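Local coordinates for putative adenosine kinase (Schistosoma mansoni, PDB 3VAS), which probably catalyses, as an adenosine kinase of the ribokinase (pfkB) family, the ATP-dependent phosphorylation of adenosine to AMP, and binds adenosine in its pocket, at residues 289-294 against 335-340; 300-305 against 339-344; 207-212 against 233-238. All coordinates share one frame; numbering follows the deposited sequence.

Contact 1: residues 289-294 against 335-340; sequences LLYTDS and PMITSL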
loop_
_atom_site.group_PDB
_atom_site.type_symbol
_atom_site.label_atom_id
_atom_site.label_comp_id
_atom_site.label_asym_id
_atom_site.label_seq_id
_atom_site.Cartn_x
_atom_site.Cartn_y
_atom_site.Cartn_z
ATOM N N LEU A 289 -4.294 16.357 7.102
ATOM C CA LEU A 289 -3.309 15.322 7.350
ATOM C C LEU A 289 -2.220 15.906 8.232
ATOM O O LEU A 289 -2.031 17.124 8.277
ATOM C CB LEU A 289 -2.730 14.787 6.032
ATOM C CG LEU A 289 -1.953 15.726 5.099
ATOM C CD1 LEU A 289 -0.487 15.839 5.502
ATOM C CD2 LEU A 289 -2.066 15.253 3.661
ATOM N N LEU A 290 -1.510 15.029 8.931
ATOM C CA LEU A 290 -0.420 15.436 9.800
ATOM C C LEU A 290 0.899 14.971 9.204
ATOM O O LEU A 290 0.972 13.902 8.599
ATOM C CB LEU A 290 -0.599 14.840 11.203
ATOM C CG LEU A 290 -1.934 15.124 11.894
ATOM C CD1 LEU A 290 -2.054 14.345 13.190
ATOM C CD2 LEU A 290 -2.112 16.622 12.137
ATOM N N TYR A 291 1.938 15.780 9.369
ATOM C CA TYR A 291 3.284 15.348 9.024
ATOM C C TYR A 291 4.314 15.943 9.976
ATOM O O TYR A 291 4.106 17.010 10.547
ATOM C CB TYR A 291 3.629 15.684 7.567
ATOM C CG TYR A 291 3.779 17.161 7.257
ATOM C CD1 TYR A 291 5.007 17.799 7.384
ATOM C CD2 TYR A 291 2.696 17.910 6.816
ATOM C CE1 TYR A 291 5.149 19.152 7.090
ATOM C CE2 TYR A 291 2.826 19.257 6.524
ATOM C CZ TYR A 291 4.051 19.871 6.661
ATOM O OH TYR A 291 4.172 21.212 6.369
ATOM N N THR A 292 5.414 15.223 10.155
ATOM C CA THR A 292 6.545 15.698 10.938
ATOM C C THR A 292 7.744 14.878 10.504
ATOM O O THR A 292 7.610 13.949 9.706
ATOM C CB THR A 292 6.319 15.499 12.459
ATOM O OG1 THR A 292 7.368 16.144 13.205
ATOM C CG2 THR A 292 6.283 14.011 12.802
ATOM N N ASP A 293 8.917 15.228 11.015
ATOM C CA ASP A 293 10.093 14.388 10.852
ATOM C C ASP A 293 10.932 14.426 12.125
ATOM O O ASP A 293 10.685 15.247 13.008
ATOM C CB ASP A 293 10.910 14.799 9.625
ATOM C CG ASP A 293 11.349 16.239 9.679
ATOM O OD1 ASP A 293 12.410 16.511 10.280
ATOM O OD2 ASP A 293 10.629 17.098 9.123
ATOM N N SER A 294 11.915 13.537 12.219
ATOM C CA SER A 294 12.696 13.381 13.446
ATOM C C SER A 294 13.466 14.634 13.873
ATOM O O SER A 294 13.822 14.772 15.041
ATOM C CB SER A 294 13.639 12.176 13.344
ATOM O OG SER A 294 14.220 12.072 12.057
ATOM N N PRO A 335 9.668 20.044 -3.359
ATOM C CA PRO A 335 9.616 20.236 -1.902
ATOM C C PRO A 335 8.409 19.573 -1.241
ATOM O O PRO A 335 7.471 19.157 -1.925
ATOM C CB PRO A 335 9.545 21.762 -1.740
ATOM C CG PRO A 335 9.203 22.296 -3.094
ATOM C CD PRO A 335 9.745 21.320 -4.086
ATOM N N MET A 336 8.455 19.492 0.087
ATOM C CA MET A 336 7.452 18.797 0.894
ATOM C C MET A 336 6.006 19.181 0.582
ATOM O O MET A 336 5.164 18.311 0.360
ATOM C CB MET A 336 7.729 19.040 2.382
ATOM C CG MET A 336 6.717 18.400 3.315
ATOM S SD MET A 336 6.901 16.613 3.361
ATOM C CE MET A 336 5.439 16.133 4.276
ATOM N N ILE A 337 5.721 20.480 0.578
ATOM C CA ILE A 337 4.353 20.959 0.392
ATOM C C ILE A 337 3.830 20.651 -1.012
ATOM O O ILE A 337 2.697 20.191 -1.180
ATOM C CB ILE A 337 4.237 22.472 0.677
ATOM C CG1 ILE A 337 4.642 22.773 2.123
ATOM C CG2 ILE A 337 2.816 22.961 0.416
ATOM C CD1 ILE A 337 3.700 22.192 3.157
ATOM N N THR A 338 4.667 20.907 -2.013
ATOM C CA THR A 338 4.339 20.587 -3.396
ATOM C C THR A 338 4.012 19.100 -3.531
ATOM O O THR A 338 3.048 18.725 -4.200
ATOM C CB THR A 338 5.505 20.961 -4.340
ATOM O OG1 THR A 338 5.727 22.376 -4.287
ATOM C CG2 THR A 338 5.206 20.546 -5.781
ATOM N N SER A 339 4.806 18.262 -2.872
ATOM C CA SER A 339 4.609 16.814 -2.921
ATOM C C SER A 339 3.302 16.386 -2.254
ATOM O O SER A 339 2.622 15.474 -2.735
ATOM C CB SER A 339 5.795 16.087 -2.282
ATOM O OG SER A 339 6.987 16.300 -3.019
ATOM N N LEU A 340 2.953 17.046 -1.150
ATOM C CA LEU A 340 1.686 16.779 -0.468
ATOM C C LEU A 340 0.489 17.089 -1.367
ATOM O O LEU A 340 -0.476 16.328 -1.401
ATOM C CB LEU A 340 1.582 17.561 0.845
ATOM C CG LEU A 340 2.515 17.122 1.976
ATOM C CD1 LEU A 340 2.291 17.980 3.212
ATOM C CD2 LEU A 340 2.310 15.639 2.299
#

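Contact 2: residues 300-305 against 339-344; sequences HQFMVE and SLHAAV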
loop_
_atom_site.group_PDB
_atom_site.type_symbol
_atom_site.label_atom_id
_atom_site.label_comp_id
_atom_site.label_asym_id
_atom_site.label_seq_id
_atom_site.Cartn_x
_atom_site.Cartn_y
_atom_site.Cartn_z
ATOM N N HIS A 300 2.770 19.274 11.906
ATOM C CA HIS A 300 2.056 20.202 11.039
ATOM C C HIS A 300 0.764 19.615 10.481
ATOM O O HIS A 300 0.705 18.436 10.141
ATOM C CB HIS A 300 2.945 20.635 9.870
ATOM C CG HIS A 300 4.301 21.113 10.284
ATOM N ND1 HIS A 300 4.501 22.312 10.936
ATOM C CD2 HIS A 300 5.525 20.555 10.138
ATOM C CE1 HIS A 300 5.790 22.469 11.175
ATOM N NE2 HIS A 300 6.435 21.419 10.698
ATOM N N GLN A 301 -0.263 20.451 10.385
ATOM C CA GLN A 301 -1.479 20.105 9.668
ATOM C C GLN A 301 -1.369 20.583 8.226
ATOM O O GLN A 301 -0.769 21.620 7.949
ATOM C CB GLN A 301 -2.695 20.785 10.289
ATOM C CG GLN A 301 -2.954 20.491 11.742
ATOM C CD GLN A 301 -4.114 21.319 12.271
ATOM O OE1 GLN A 301 -5.282 20.992 12.050
ATOM N NE2 GLN A 301 -3.794 22.409 12.955
ATOM N N PHE A 302 -1.965 19.829 7.312
ATOM C CA PHE A 302 -2.020 20.220 5.912
ATOM C C PHE A 302 -3.468 20.095 5.473
ATOM O O PHE A 302 -4.030 18.997 5.471
ATOM C CB PHE A 302 -1.110 19.318 5.079
ATOM C CG PHE A 302 -1.126 19.614 3.601
ATOM C CD1 PHE A 302 -0.276 20.566 3.060
ATOM C CD2 PHE A 302 -1.973 18.919 2.747
ATOM C CE1 PHE A 302 -0.275 20.827 1.701
ATOM C CE2 PHE A 302 -1.979 19.175 1.386
ATOM C CZ PHE A 302 -1.128 20.132 0.863
ATOM N N MET A 303 -4.079 21.222 5.124
ATOM C CA MET A 303 -5.490 21.231 4.756
ATOM C C MET A 303 -5.730 20.460 3.465
ATOM O O MET A 303 -4.913 20.499 2.548
ATOM C CB MET A 303 -6.005 22.661 4.617
ATOM C CG MET A 303 -7.516 22.766 4.668
ATOM S SD MET A 303 -8.087 23.601 6.156
ATOM C CE MET A 303 -7.386 25.227 5.908
ATOM N N VAL A 304 -6.856 19.759 3.406
ATOM C CA VAL A 304 -7.177 18.895 2.275
ATOM C C VAL A 304 -8.467 19.358 1.591
ATOM O O VAL A 304 -9.424 19.755 2.258
ATOM C CB VAL A 304 -7.284 17.412 2.733
ATOM C CG1 VAL A 304 -8.081 16.578 1.747
ATOM C CG2 VAL A 304 -5.895 16.824 2.952
ATOM N N GLU A 305 -8.470 19.324 0.258
ATOM C CA GLU A 305 -9.626 19.728 -0.540
ATOM C C GLU A 305 -10.908 19.010 -0.121
ATOM O O GLU A 305 -10.973 17.778 -0.118
ATOM C CB GLU A 305 -9.357 19.490 -2.030
ATOM N N SER A 339 4.806 18.262 -2.872
ATOM C CA SER A 339 4.609 16.814 -2.921
ATOM C C SER A 339 3.302 16.386 -2.254
ATOM O O SER A 339 2.622 15.474 -2.735
ATOM C CB SER A 339 5.795 16.087 -2.282
ATOM O OG SER A 339 6.987 16.300 -3.019
ATOM N N LEU A 340 2.953 17.046 -1.150
ATOM C CA LEU A 340 1.686 16.779 -0.468
ATOM C C LEU A 340 0.489 17.089 -1.367
ATOM O O LEU A 340 -0.476 16.328 -1.401
ATOM C CB LEU A 340 1.582 17.561 0.845
ATOM C CG LEU A 340 2.515 17.122 1.976
ATOM C CD1 LEU A 340 2.291 17.980 3.212
ATOM C CD2 LEU A 340 2.310 15.639 2.299
ATOM N N HIS A 341 0.551 18.206 -2.084
ATOM C CA HIS A 341 -0.484 18.531 -3.064
ATOM C C HIS A 341 -0.564 17.491 -4.179
ATOM O O HIS A 341 -1.648 17.160 -4.653
ATOM C CB HIS A 341 -0.259 19.920 -3.662
ATOM C CG HIS A 341 -0.786 21.029 -2.809
ATOM N ND1 HIS A 341 0.035 21.878 -2.101
ATOM C CD2 HIS A 341 -2.054 21.417 -2.537
ATOM C CE1 HIS A 341 -0.703 22.750 -1.438
ATOM N NE2 HIS A 341 -1.974 22.492 -1.684
ATOM N N ALA A 342 0.588 16.976 -4.592
ATOM C CA ALA A 342 0.633 15.943 -5.616
ATOM C C ALA A 342 0.023 14.650 -5.086
ATOM O O ALA A 342 -0.592 13.890 -5.831
ATOM C CB ALA A 342 2.062 15.711 -6.080
ATOM N N ALA A 343 0.189 14.415 -3.788
ATOM C CA ALA A 343 -0.344 13.213 -3.155
ATOM C C ALA A 343 -1.865 13.283 -3.068
ATOM O O ALA A 343 -2.559 12.307 -3.366
ATOM C CB ALA A 343 0.271 13.025 -1.771
ATOM N N VAL A 344 -2.374 14.447 -2.666
ATOM C CA VAL A 344 -3.814 14.694 -2.588
ATOM C C VAL A 344 -4.446 14.587 -3.971
ATOM O O VAL A 344 -5.516 14.005 -4.129
ATOM C CB VAL A 344 -4.120 16.082 -1.972
ATOM C CG1 VAL A 344 -5.606 16.402 -2.052
ATOM C CG2 VAL A 344 -3.636 16.138 -0.523
#

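Contact 3: residues 207-212 against 233-238; sequences EKLFCF and YSNIVF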
loop_
_atom_site.group_PDB
_atom_site.type_symbol
_atom_site.label_atom_id
_atom_site.label_comp_id
_atom_site.label_asym_id
_atom_site.label_seq_id
_atom_site.Cartn_x
_atom_site.Cartn_y
_atom_site.Cartn_z
ATOM N N GLU A 207 22.234 3.732 2.009
ATOM C CA GLU A 207 21.680 5.083 2.120
ATOM C C GLU A 207 20.664 5.399 1.027
ATOM O O GLU A 207 20.681 6.479 0.438
ATOM C CB GLU A 207 22.789 6.139 2.148
ATOM C CG GLU A 207 23.433 6.318 3.517
ATOM C CD GLU A 207 22.431 6.751 4.578
ATOM O OE1 GLU A 207 21.861 7.857 4.444
ATOM O OE2 GLU A 207 22.204 5.983 5.539
ATOM N N LYS A 208 19.783 4.444 0.762
ATOM C CA LYS A 208 18.720 4.629 -0.210
ATOM C C LYS A 208 17.445 5.081 0.489
ATOM O O LYS A 208 17.436 5.297 1.702
ATOM C CB LYS A 208 18.482 3.335 -0.990
ATOM C CG LYS A 208 19.690 2.875 -1.795
ATOM C CD LYS A 208 19.405 1.583 -2.542
ATOM C CE LYS A 208 20.608 1.131 -3.358
ATOM N NZ LYS A 208 20.274 -0.001 -4.263
ATOM N N LEU A 209 16.368 5.223 -0.275
ATOM C CA LEU A 209 15.106 5.699 0.280
ATOM C C LEU A 209 14.094 4.570 0.424
ATOM O O LEU A 209 13.575 4.061 -0.569
ATOM C CB LEU A 209 14.521 6.808 -0.596
ATOM C CG LEU A 209 13.328 7.538 0.020
ATOM C CD1 LEU A 209 13.801 8.521 1.100
ATOM C CD2 LEU A 209 12.503 8.246 -1.048
ATOM N N PHE A 210 13.801 4.191 1.663
ATOM C CA PHE A 210 12.845 3.122 1.918
ATOM C C PHE A 210 11.539 3.682 2.467
ATOM O O PHE A 210 11.522 4.305 3.525
ATOM C CB PHE A 210 13.428 2.091 2.891
ATOM C CG PHE A 210 12.594 0.841 3.020
ATOM C CD1 PHE A 210 12.844 -0.257 2.212
ATOM C CD2 PHE A 210 11.557 0.771 3.939
ATOM C CE1 PHE A 210 12.081 -1.407 2.321
ATOM C CE2 PHE A 210 10.789 -0.375 4.055
ATOM C CZ PHE A 210 11.049 -1.466 3.241
ATOM N N CYS A 211 10.446 3.440 1.750
ATOM C CA CYS A 211 9.135 3.955 2.134
ATOM C C CYS A 211 8.216 2.831 2.596
ATOM O O CYS A 211 8.095 1.802 1.931
ATOM C CB CYS A 211 8.500 4.717 0.967
ATOM S SG CYS A 211 9.591 5.973 0.234
ATOM N N PHE A 212 7.564 3.039 3.737
ATOM C CA PHE A 212 6.808 1.987 4.400
ATOM C C PHE A 212 5.403 2.467 4.739
ATOM O O PHE A 212 5.219 3.598 5.191
ATOM C CB PHE A 212 7.553 1.554 5.667
ATOM C CG PHE A 212 6.875 0.448 6.436
ATOM C CD1 PHE A 212 6.730 -0.816 5.881
ATOM C CD2 PHE A 212 6.410 0.667 7.722
ATOM C CE1 PHE A 212 6.112 -1.837 6.588
ATOM C CE2 PHE A 212 5.788 -0.348 8.440
ATOM C CZ PHE A 212 5.640 -1.602 7.872
ATOM N N TYR A 233 14.096 0.907 9.613
ATOM C CA TYR A 233 14.841 1.009 8.354
ATOM C C TYR A 233 14.168 1.978 7.379
ATOM O O TYR A 233 14.674 2.216 6.280
ATOM C CB TYR A 233 14.977 -0.362 7.677
ATOM C CG TYR A 233 15.749 -1.394 8.475
ATOM C CD1 TYR A 233 15.100 -2.226 9.381
ATOM C CD2 TYR A 233 17.120 -1.543 8.313
ATOM C CE1 TYR A 233 15.797 -3.172 10.110
ATOM C CE2 TYR A 233 17.827 -2.487 9.037
ATOM C CZ TYR A 233 17.159 -3.300 9.936
ATOM O OH TYR A 233 17.852 -4.241 10.664
ATOM N N SER A 234 13.026 2.529 7.778
ATOM C CA SER A 234 12.228 3.353 6.875
ATOM C C SER A 234 12.605 4.825 6.955
ATOM O O SER A 234 12.718 5.383 8.044
ATOM C CB SER A 234 10.740 3.189 7.180
ATOM O OG SER A 234 10.344 1.836 7.056
ATOM N N ASN A 235 12.800 5.447 5.798
ATOM C CA ASN A 235 13.045 6.882 5.738
ATOM C C ASN A 235 11.740 7.661 5.722
ATOM O O ASN A 235 11.685 8.808 6.166
ATOM C CB ASN A 235 13.874 7.229 4.507
ATOM C CG ASN A 235 15.131 6.400 4.408
ATOM O OD1 ASN A 235 15.133 5.323 3.804
ATOM N ND2 ASN A 235 16.209 6.889 5.011
ATOM N N ILE A 236 10.691 7.031 5.198
ATOM C CA ILE A 236 9.367 7.644 5.137
ATOM C C ILE A 236 8.303 6.631 5.558
ATOM O O ILE A 236 8.303 5.494 5.085
ATOM C CB ILE A 236 9.039 8.153 3.712
ATOM C CG1 ILE A 236 10.126 9.109 3.210
ATOM C CG2 ILE A 236 7.675 8.839 3.678
ATOM C CD1 ILE A 236 9.843 9.685 1.835
ATOM N N VAL A 237 7.407 7.044 6.452
ATOM C CA VAL A 237 6.322 6.176 6.903
ATOM C C VAL A 237 4.968 6.822 6.639
ATOM O O VAL A 237 4.730 7.966 7.035
ATOM C CB VAL A 237 6.438 5.843 8.412
ATOM C CG1 VAL A 237 5.290 4.945 8.853
ATOM C CG2 VAL A 237 7.777 5.188 8.720
ATOM N N PHE A 238 4.092 6.086 5.960
ATOM C CA PHE A 238 2.735 6.534 5.683
ATOM C C PHE A 238 1.759 5.801 6.594
ATOM O O PHE A 238 1.938 4.614 6.884
ATOM C CB PHE A 238 2.346 6.225 4.232
ATOM C CG PHE A 238 3.144 6.974 3.200
ATOM C CD1 PHE A 238 2.704 8.198 2.720
ATOM C CD2 PHE A 238 4.316 6.441 2.686
ATOM C CE1 PHE A 238 3.422 8.882 1.758
ATOM C CE2 PHE A 238 5.046 7.122 1.713
ATOM C CZ PHE A 238 4.596 8.344 1.251
HETATM O O HOH W 1 18.617 5.597 4.228
#

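Contact 1: residues 289-294 against 335-340
Tyr291 projects from strand 289-293 like a peg, and three side chains from the first turns of the helix at 336-340 form its socket. Met336 covers one face of the ring: its CE lies 3.9 Å from the ring centroid of Tyr291 and 29° off the normal, a CH-pi contact. The sulfur follows more obliquely, with SD 5.0 Å from the same centroid, so the pair also counts as a Met-aromatic contact. A bend in the methionine chain (chi2 72°) turns the methyl onto the ring. Leu340 approaches obliquely, its CD1 3.6 Å from Tyr291 CE2, while Ile337 meets the far end, its CD1 3.4 Å from Tyr291 OH. Farther back along the strand, Leu289 adds a looser touch beside the socket, CD1 to Leu340 CD1 at 4.2 Å. The strand and helix axes stay 11.9 Å apart, so side chains alone bridge the gap. Behind them, the helix start is tied by Ser339 OG, which bonds to Pro335 O at 3.1 Å from above the carbonyl plane. Carbon and sulfur supply nearly all the interface, implying cohesion by dispersion and apolar burial; its one polar atom, Tyr291 OH, meets a methyl and no hydrogen-bond partner across the segments.

Contact 2: residues 300-305 against 339-344
A helix packed on the face of a beta-sheet, at its marginal strand 300-302, is the setting here: Phe302 reaches the flank of helix 336-351 in the pfkB-family kinase fold. The helix segment 339-344 passes 11.5 Å from the strand axis at 44°, and the phenylalanine ring spans most of that separation. With CG anti to the backbone N (chi1 178°), the ring extends straight toward the helix. Leu340 lies over one face, its CB 3.8 Å from the Phe302 centroid and displaced toward the rim, and its CD1 covers the same ring nearer the root, 3.6 Å from Phe302 CD1. His341 receives the outer edge. Phe302 CZ stands above the centre of the imidazole, 3.5 Å from His341 CE1, and the two planes meet at 72°, which defines a T-shaped pair with the phenyl as the edge and the histidine as the face. Another part of the phenyl edge rests on Val344, CE2 to CG2 at 4.0 Å. That same Val344 methyl also meets Val304 CG2 at 4.2 Å, carrying the contact past the end of the strand. His341 ND1 makes a weak hydrogen bond to Ile337 O, one turn back, which would tend to steady the imidazole. The chemistry is thus apolar and aromatic, and an edge-on C-H directed at the imidazole face should add a modest electrostatic attraction to dispersion.

Contact 3: residues 207-212 against 233-238
Asn235 turns its side chain across to strand 209-212, and its OD1 takes the backbone N-H of Phe210 at 2.8 Å, nearly straight at 175° and tilted 20° from the amide plane. With CG beside its own backbone N (chi1 -52°), the amide lies next to the neighbouring main chain, and Asn235 N returns a bond to Phe210 O. ND2 instead meets a water that also donates to Lys208 O. The side-chain oxygen thus takes the place of a main-chain carbonyl just before regular pairing starts. From there the segments form adjacent parallel strands of the central sheet, as expected for the ribokinase fold: Phe212 N bonds to Ile236 O at 2.9 Å, and Phe238 N to Phe212 O at 2.8 Å. On one face, Leu209 crosses Asn235 obliquely, CD1 to CB 3.6 Å, and Ile236 CD1 touches both Leu209 CD2 and Cys211 SG. The opposite face carries Phe210 and Phe212, both with CG anti to the backbone N, and Ser234 sits beside them. Its OG is near the plane at the Phe210 edge, 3.5 Å from CD2, but oblique to the Phe212 ring; its hydrogen bond goes to Met230 O. Val227 and Met230 (helix 224-231) pack on Phe212.

In the fold
Along the chain contact 3 comes first, closing before the strands of contacts 1 and 2 begin. Those two strands, 287-293 and 300-302, are successive and pair antiparallel, and both contacts end on helix 336-351, sharing Ser339 and Leu340. Their centres lie 8 Å apart, and they touch directly: Leu289 O to Phe302 N, at 2.9 Å, is a probable hydrogen bond. Contact 3 is separate, its centre 14 Å from that of contact 1 and 19 Å from that of contact 2. Strand 279-284 connects the regions, pairing with both 236-240 and 287-293. Contact 3 thus joins strands within the sheet, whereas contacts 1 and 2 hold one helix on the face of the sheet at its antiparallel margin.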